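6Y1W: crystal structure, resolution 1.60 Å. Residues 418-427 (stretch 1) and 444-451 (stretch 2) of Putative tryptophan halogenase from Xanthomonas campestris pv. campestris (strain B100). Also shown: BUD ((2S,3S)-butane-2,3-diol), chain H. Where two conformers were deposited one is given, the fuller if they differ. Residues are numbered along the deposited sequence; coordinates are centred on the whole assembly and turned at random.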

# COMPACT_ATOMS: atom_id res chain seq x y z
N SER A 418 12.95 10.85 -7.12
CA SER A 418 11.78 9.98 -7.02
C SER A 418 10.92 10.10 -8.27
O SER A 418 10.40 9.10 -8.78
CB SER A 418 10.97 10.33 -5.75
OG SER A 418 10.66 11.74 -5.62
N LEU A 419 10.77 11.32 -8.81
CA LEU A 419 10.00 11.49 -10.04
C LEU A 419 10.78 11.01 -11.25
O LEU A 419 10.21 10.39 -12.16
CB LEU A 419 9.58 12.96 -10.22
CG LEU A 419 8.96 13.25 -11.59
CD1 LEU A 419 7.65 12.43 -11.75
CD2 LEU A 419 8.70 14.74 -11.70
N ARG A 420 12.08 11.32 -11.30
CA ARG A 420 12.88 10.87 -12.44
C ARG A 420 12.79 9.36 -12.61
O ARG A 420 12.65 8.86 -13.73
CB ARG A 420 14.34 11.31 -12.26
CG ARG A 420 15.26 10.87 -13.42
CD ARG A 420 16.66 11.49 -13.28
NE ARG A 420 16.59 12.94 -13.37
CZ ARG A 420 16.58 13.61 -14.52
NH1 ARG A 420 16.65 12.94 -15.67
NH2 ARG A 420 16.51 14.94 -14.53
N HIS A 421 12.89 8.61 -11.51
CA HIS A 421 12.81 7.16 -11.61
C HIS A 421 11.47 6.71 -12.20
O HIS A 421 11.44 5.82 -13.07
CB HIS A 421 13.04 6.51 -10.24
CG HIS A 421 12.83 5.03 -10.23
ND1 HIS A 421 13.75 4.14 -10.74
CD2 HIS A 421 11.80 4.27 -9.77
CE1 HIS A 421 13.29 2.90 -10.60
NE2 HIS A 421 12.11 2.96 -10.02
N ARG A 422 10.36 7.33 -11.78
CA ARG A 422 9.07 6.94 -12.34
C ARG A 422 8.98 7.26 -13.82
O ARG A 422 8.50 6.45 -14.62
CB ARG A 422 7.92 7.63 -11.58
CG ARG A 422 7.86 7.27 -10.05
CD ARG A 422 6.72 6.31 -9.77
NE ARG A 422 6.14 6.48 -8.44
CZ ARG A 422 5.00 5.93 -8.03
NH1 ARG A 422 4.27 5.16 -8.81
NH2 ARG A 422 4.58 6.17 -6.81
N MET A 423 9.46 8.44 -14.23
CA MET A 423 9.41 8.79 -15.65
C MET A 423 10.27 7.88 -16.50
O MET A 423 9.85 7.47 -17.60
CB MET A 423 9.84 10.25 -15.81
CG MET A 423 8.83 11.22 -15.16
SD MET A 423 9.33 12.94 -15.37
CE MET A 423 8.84 13.19 -17.11
N GLU A 424 11.47 7.53 -16.00
CA GLU A 424 12.37 6.64 -16.74
C GLU A 424 11.81 5.22 -16.83
O GLU A 424 11.93 4.57 -17.87
CB GLU A 424 13.76 6.67 -16.09
CG GLU A 424 14.52 7.97 -16.43
CD GLU A 424 15.86 8.16 -15.72
OE1 GLU A 424 16.32 7.24 -15.01
OE2 GLU A 424 16.44 9.25 -15.89
N LEU A 425 11.19 4.74 -15.77
CA LEU A 425 10.54 3.43 -15.84
C LEU A 425 9.51 3.39 -16.96
O LEU A 425 9.41 2.41 -17.70
CB LEU A 425 9.88 3.13 -14.49
CG LEU A 425 9.46 1.70 -14.22
CD1 LEU A 425 10.66 0.76 -14.20
CD2 LEU A 425 8.72 1.70 -12.89
N PHE A 426 8.69 4.43 -17.07
CA PHE A 426 7.68 4.43 -18.11
C PHE A 426 8.33 4.60 -19.49
O PHE A 426 7.94 3.93 -20.44
CB PHE A 426 6.65 5.54 -17.85
CG PHE A 426 5.41 5.42 -18.69
CD1 PHE A 426 4.54 4.35 -18.51
CD2 PHE A 426 5.19 6.31 -19.73
CE1 PHE A 426 3.39 4.21 -19.34
CE2 PHE A 426 4.05 6.18 -20.56
CZ PHE A 426 3.15 5.12 -20.34
N ARG A 427 9.28 5.52 -19.61
CA ARG A 427 9.92 5.75 -20.91
C ARG A 427 10.64 4.49 -21.40
O ARG A 427 10.65 4.21 -22.61
CB ARG A 427 10.89 6.93 -20.80
CG ARG A 427 11.85 7.06 -21.98
CD ARG A 427 11.12 7.44 -23.25
NE ARG A 427 12.02 8.02 -24.24
CZ ARG A 427 11.83 7.99 -25.56
NH1 ARG A 427 10.76 7.40 -26.08
NH2 ARG A 427 12.72 8.56 -26.36
N SER A 444 -3.50 6.82 -13.35
CA SER A 444 -3.19 8.25 -13.41
C SER A 444 -1.80 8.48 -13.99
O SER A 444 -1.63 9.31 -14.89
CB SER A 444 -3.26 8.86 -12.01
OG SER A 444 -4.62 8.99 -11.61
N TRP A 445 -0.80 7.74 -13.47
CA TRP A 445 0.56 7.84 -14.02
C TRP A 445 0.56 7.54 -15.52
O TRP A 445 1.23 8.24 -16.30
CB TRP A 445 1.50 6.84 -13.30
CG TRP A 445 1.90 7.25 -11.93
CD1 TRP A 445 1.43 6.75 -10.75
CD2 TRP A 445 2.89 8.24 -11.58
NE1 TRP A 445 2.05 7.36 -9.69
CE2 TRP A 445 2.94 8.29 -10.17
CE3 TRP A 445 3.73 9.08 -12.32
CZ2 TRP A 445 3.80 9.14 -9.47
CZ3 TRP A 445 4.59 9.95 -11.63
CH2 TRP A 445 4.62 9.97 -10.21
N ILE A 446 -0.18 6.50 -15.94
CA ILE A 446 -0.20 6.12 -17.35
C ILE A 446 -0.88 7.19 -18.18
O ILE A 446 -0.34 7.66 -19.18
CB ILE A 446 -0.90 4.76 -17.55
CG1 ILE A 446 -0.21 3.65 -16.77
CG2 ILE A 446 -1.03 4.43 -19.05
CD1 ILE A 446 -1.10 2.41 -16.65
N GLN A 447 -2.08 7.62 -17.78
CA GLN A 447 -2.79 8.61 -18.60
C GLN A 447 -1.99 9.90 -18.72
O GLN A 447 -1.93 10.50 -19.81
CB GLN A 447 -4.18 8.90 -18.04
CG GLN A 447 -5.19 7.75 -18.20
CD GLN A 447 -6.60 8.24 -17.82
OE1 GLN A 447 -6.74 9.30 -17.28
NE2 GLN A 447 -7.62 7.46 -18.13
N VAL A 448 -1.41 10.38 -17.62
CA VAL A 448 -0.70 11.65 -17.70
C VAL A 448 0.62 11.50 -18.45
O VAL A 448 0.98 12.38 -19.26
CB VAL A 448 -0.51 12.21 -16.29
CG1 VAL A 448 0.38 13.42 -16.31
CG2 VAL A 448 -1.92 12.59 -15.75
N MET A 449 1.39 10.43 -18.21
CA MET A 449 2.65 10.33 -18.95
C MET A 449 2.41 10.08 -20.44
O MET A 449 3.07 10.72 -21.28
CB MET A 449 3.57 9.27 -18.35
CG MET A 449 4.10 9.78 -17.02
SD MET A 449 5.49 8.78 -16.38
CE MET A 449 4.60 7.35 -15.79
N LEU A 450 1.46 9.21 -20.80
CA LEU A 450 1.18 9.05 -22.23
C LEU A 450 0.62 10.35 -22.81
O LEU A 450 1.00 10.77 -23.92
CB LEU A 450 0.16 7.94 -22.45
CG LEU A 450 0.61 6.50 -22.49
CD1 LEU A 450 -0.63 5.61 -22.65
CD2 LEU A 450 1.59 6.30 -23.65
N GLY A 451 -0.30 10.98 -22.07
CA GLY A 451 -0.93 12.20 -22.57
C GLY A 451 0.03 13.35 -22.79
O GLY A 451 -0.18 14.17 -23.70
C1 BUD H . -7.66 11.03 -7.67
O1 BUD H . -6.33 11.20 -9.63
C2 BUD H . -6.42 10.51 -8.40
O2 BUD H . -5.40 8.44 -9.26
C3 BUD H . -6.56 9.01 -8.66
C4 BUD H . -6.82 8.30 -7.32
O HOH W 1 1.63 5.94 -7.07

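Two helices of one chain cross here at 75°, their axes 11.1 Å apart at closest approach. No direct hydrogen bond joins them; most of the contact is apolar packing, with Arg422 bringing a charged group and a shared water to one end.

Leu419 opens the contact. Its CA-to-CB bond points sideways, but the side chain reaches back so that CD1 lies 3.9 Å from CZ3 of Trp445, at the edge of the indole. A branched aliphatic tip suits this position, covering the ring's rim without asking for a polar partner.

The CA-to-CB bond of Arg422 points toward the other helix, and the residue treats the same indole differently. Arg422 CD sits over the face of the six-membered ring of Trp445, 4.2 Å from its centroid and 16° off the normal, a CH-pi contact that uses the aliphatic part of the chain. Farther out, Arg422 NH1 comes within 3.2 Å of Trp445 NE1, yet both are donors and cannot bond to each other. Water 1 resolves the difficulty: it accepts from Arg422 NH2 and from Trp445 NE1, each at 3.0 Å, so a single oxygen serves both groups.

One residue on, the CA-to-CB bond of Met423 points sideways and the side chain contributes modestly, Met423 CG lying 4.3 Å from SD of Met449. The backbones are close here, Met423 CA and Met449 CA being 7.7 Å apart, and the unbranched side chain of Met449 reaches across, bringing its SD to 4.0 Å from Met423 CA.

Phe426 has the most surface covered of any residue in the contact. Its CB lies 3.4 Å from CE of Met449, whose SD stands 4.9 Å from the Phe426 ring centroid in an oblique sulfur-aromatic contact. The ring then extends to Leu450, with Phe426 CZ 3.6 Å from Leu450 CG near the ring plane, and to Ile446, with CZ 4.4 Å from Ile446 CG2. A broad, rigid aromatic thus touches three apolar side chains at once.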